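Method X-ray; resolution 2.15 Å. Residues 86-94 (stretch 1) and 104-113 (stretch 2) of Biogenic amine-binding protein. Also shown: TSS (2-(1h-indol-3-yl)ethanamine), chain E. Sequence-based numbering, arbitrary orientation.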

# COMPACT_ATOMS: atom_id res chain seq x y z
N ASN A 86 -11.46 -7.45 11.42
CA ASN A 86 -11.38 -7.26 9.97
C ASN A 86 -10.09 -6.61 9.50
O ASN A 86 -9.37 -5.99 10.27
N GLY A 87 -9.82 -6.76 8.21
CA GLY A 87 -8.65 -6.15 7.60
C GLY A 87 -8.93 -4.71 7.23
O GLY A 87 -8.90 -4.33 6.06
N LYS A 88 -9.20 -3.89 8.25
CA LYS A 88 -9.58 -2.50 8.03
C LYS A 88 -9.07 -1.62 9.15
O LYS A 88 -9.26 -1.91 10.33
N TYR A 89 -8.41 -0.53 8.77
CA TYR A 89 -7.82 0.35 9.77
C TYR A 89 -7.58 1.74 9.22
O TYR A 89 -7.65 1.98 8.02
N THR A 90 -7.32 2.67 10.13
CA THR A 90 -6.92 4.01 9.76
C THR A 90 -5.45 4.22 10.14
O THR A 90 -4.97 3.74 11.17
N ALA A 91 -4.74 4.94 9.29
CA ALA A 91 -3.34 5.22 9.54
C ALA A 91 -3.06 6.69 9.30
O ALA A 91 -3.77 7.35 8.53
N LYS A 92 -2.07 7.21 10.00
CA LYS A 92 -1.51 8.51 9.66
C LYS A 92 -0.39 8.22 8.66
O LYS A 92 0.52 7.42 8.93
N ASN A 93 -0.47 8.82 7.48
CA ASN A 93 0.57 8.61 6.49
C ASN A 93 1.33 9.90 6.26
O ASN A 93 0.74 10.96 6.03
N VAL A 94 2.65 9.80 6.36
CA VAL A 94 3.52 10.96 6.27
C VAL A 94 4.41 10.85 5.04
O VAL A 94 5.13 9.86 4.86
N ASP A 104 4.75 16.31 4.13
CA ASP A 104 3.31 16.47 4.32
C ASP A 104 2.76 15.23 5.03
O ASP A 104 3.45 14.20 5.12
N GLU A 105 1.53 15.34 5.53
CA GLU A 105 0.88 14.23 6.24
C GLU A 105 -0.63 14.19 5.95
O GLU A 105 -1.27 15.21 5.61
N ARG A 106 -1.22 13.00 6.10
CA ARG A 106 -2.63 12.81 5.82
C ARG A 106 -3.14 11.58 6.55
O ARG A 106 -2.36 10.75 7.04
N THR A 107 -4.46 11.46 6.60
CA THR A 107 -5.10 10.29 7.16
C THR A 107 -5.55 9.38 6.02
O THR A 107 -6.14 9.85 5.05
N LEU A 108 -5.26 8.09 6.14
CA LEU A 108 -5.67 7.12 5.13
C LEU A 108 -6.53 6.02 5.73
O LEU A 108 -6.14 5.39 6.72
N GLN A 109 -7.70 5.80 5.14
CA GLN A 109 -8.53 4.67 5.53
C GLN A 109 -8.17 3.48 4.65
O GLN A 109 -8.29 3.53 3.42
N VAL A 110 -7.70 2.40 5.28
CA VAL A 110 -7.24 1.23 4.54
C VAL A 110 -8.22 0.08 4.66
O VAL A 110 -8.67 -0.26 5.76
N SER A 111 -8.55 -0.54 3.53
CA SER A 111 -9.47 -1.67 3.55
C SER A 111 -8.95 -2.83 2.72
O SER A 111 -8.93 -2.76 1.49
N TYR A 112 -8.51 -3.90 3.39
CA TYR A 112 -8.08 -5.09 2.67
C TYR A 112 -9.27 -5.94 2.23
O TYR A 112 -10.00 -6.51 3.04
N ILE A 113 -9.45 -5.98 0.92
CA ILE A 113 -10.51 -6.73 0.27
C ILE A 113 -10.26 -8.23 0.36
O ILE A 113 -11.20 -9.02 0.55

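The most unusual feature of this antiparallel strand pair is a side-chain clasp over a backbone bridge: Arg 106 and Asn 93 already exchange main-chain hydrogen bonds, and the guanidinium gives two more to a single oxygen, NH2 to Asn 93 OD1 at 2.9 Å and NE to the same OD1 at 3.0 Å. The end of Arg 106 (chi1 p) comes nearer the neighbouring strand, and OD1 lies at the guanidinium edge.

The example illustrates how alternation gives a pair of antiparallel strands two different faces. Asn 93 and Arg 106 share theirs with Tyr 89, Ala 91, Leu 108 and Val 110. Tyr 89 adopts the p rotamer, which lays its ring over Val 110 (t), with Val 110 CB 3.9 Å from the ring centroid. Leu 108 (m) reaches Asn 93, CD1 to CB 3.4 Å. The bound tryptamine meets this face at Val 110, CG2 to TSS CZ3 3.7 Å, and also Tyr 112, which points sideways, OH to TSS CZ2 3.7 Å.

The other face is more polar. Lys 92 bends through a p chi2 to form a salt bridge, NZ to Glu 105 OE1 at 3.2 Å, whereas Lys 88, t through chi3 and p at chi4, makes only a weak hydrogen bond, NZ to Ser 111 OG at 3.5 Å. Between them, Thr 90 CG2 meets Thr 107 CG2 at 3.4 Å.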

# COMPACT_ATOMS: atom_id res chain seq x y z
CB ASN A 86 -12.58 -6.45 9.47
CG ASN A 86 -13.89 -6.98 9.99
OD1 ASN A 86 -14.26 -8.12 9.72
ND2 ASN A 86 -14.61 -6.14 10.73
CB LYS A 88 -11.10 -2.39 7.94
CG LYS A 88 -11.62 -0.97 7.83
CD LYS A 88 -13.12 -0.97 7.58
CE LYS A 88 -13.66 0.45 7.41
NZ LYS A 88 -13.08 1.15 6.22
CB TYR A 89 -6.51 -0.24 10.33
CG TYR A 89 -5.38 -0.41 9.32
CD1 TYR A 89 -4.28 0.45 9.33
CD2 TYR A 89 -5.40 -1.44 8.39
CE1 TYR A 89 -3.24 0.30 8.41
CE2 TYR A 89 -4.36 -1.59 7.46
CZ TYR A 89 -3.29 -0.72 7.49
OH TYR A 89 -2.27 -0.88 6.58
CB THR A 90 -7.79 5.06 10.47
OG1 THR A 90 -9.16 4.66 10.42
CG2 THR A 90 -7.63 6.41 9.80
CB ALA A 91 -2.47 4.35 8.64
CB LYS A 92 -0.95 9.19 10.91
CG LYS A 92 -0.29 10.54 10.66
CD LYS A 92 -1.18 11.45 9.83
CE LYS A 92 -1.06 12.90 10.25
NZ LYS A 92 -1.59 13.11 11.62
CB ASN A 93 -0.00 8.03 5.19
CG ASN A 93 1.07 7.82 4.12
OD1 ASN A 93 1.36 8.72 3.33
ND2 ASN A 93 1.65 6.63 4.08
CB VAL A 94 4.40 11.07 7.53
CG1 VAL A 94 5.13 12.40 7.56
CG2 VAL A 94 3.55 10.90 8.78
CB ASP A 104 2.61 16.63 2.96
CG ASP A 104 1.19 17.18 3.08
OD1 ASP A 104 0.67 17.30 4.21
OD2 ASP A 104 0.59 17.50 2.03
CB GLU A 105 1.13 14.35 7.75
CG GLU A 105 0.67 15.67 8.39
CD GLU A 105 1.12 15.85 9.84
OE1 GLU A 105 0.33 15.54 10.76
OE2 GLU A 105 2.25 16.33 10.07
CB ARG A 106 -2.81 12.59 4.33
CG ARG A 106 -2.10 11.34 3.86
CD ARG A 106 -1.83 11.36 2.38
NE ARG A 106 -0.74 10.44 2.05
CZ ARG A 106 -0.53 9.92 0.84
NH1 ARG A 106 -1.35 10.22 -0.16
NH2 ARG A 106 0.49 9.09 0.64
CB THR A 107 -6.34 10.69 7.97
OG1 THR A 107 -5.97 11.72 8.90
CG2 THR A 107 -6.90 9.50 8.73
CB LEU A 108 -4.44 6.49 4.45
CG LEU A 108 -3.56 7.42 3.63
CD1 LEU A 108 -2.35 6.69 3.06
CD2 LEU A 108 -4.37 8.01 2.52
CB GLN A 109 -10.01 5.03 5.37
CG GLN A 109 -10.39 6.34 6.04
CD GLN A 109 -11.87 6.69 5.91
OE1 GLN A 109 -12.62 6.00 5.22
NE2 GLN A 109 -12.29 7.75 6.59
CB VAL A 110 -5.85 0.77 5.05
CG1 VAL A 110 -5.29 -0.32 4.15
CG2 VAL A 110 -4.87 1.95 5.14
CB SER A 111 -10.85 -1.26 3.02
OG SER A 111 -11.24 0.00 3.51
CB TYR A 112 -7.02 -5.88 3.45
CG TYR A 112 -5.64 -5.31 3.25
CD1 TYR A 112 -5.10 -4.41 4.16
CD2 TYR A 112 -4.90 -5.61 2.11
CE1 TYR A 112 -3.84 -3.85 3.96
CE2 TYR A 112 -3.64 -5.06 1.90
CZ TYR A 112 -3.11 -4.18 2.83
OH TYR A 112 -1.87 -3.61 2.64
CB ILE A 113 -10.62 -6.30 -1.20
CG1 ILE A 113 -11.03 -4.83 -1.27
CG2 ILE A 113 -11.59 -7.19 -1.95
CD1 ILE A 113 -10.97 -4.25 -2.67
N1 TSS E . 1.80 4.51 0.28
CA TSS E . 0.52 5.16 0.15
CB TSS E . -0.56 4.39 -0.55
CG TSS E . -0.63 2.91 -0.31
CD1 TSS E . -0.33 1.91 -1.23
NE1 TSS E . -0.52 0.71 -0.65
CE2 TSS E . -0.94 0.89 0.65
CD2 TSS E . -1.02 2.24 0.88
CZ2 TSS E . -1.27 -0.04 1.68
CH2 TSS E . -1.68 0.42 2.93
CZ3 TSS E . -1.75 1.80 3.16
CE3 TSS E . -1.43 2.71 2.15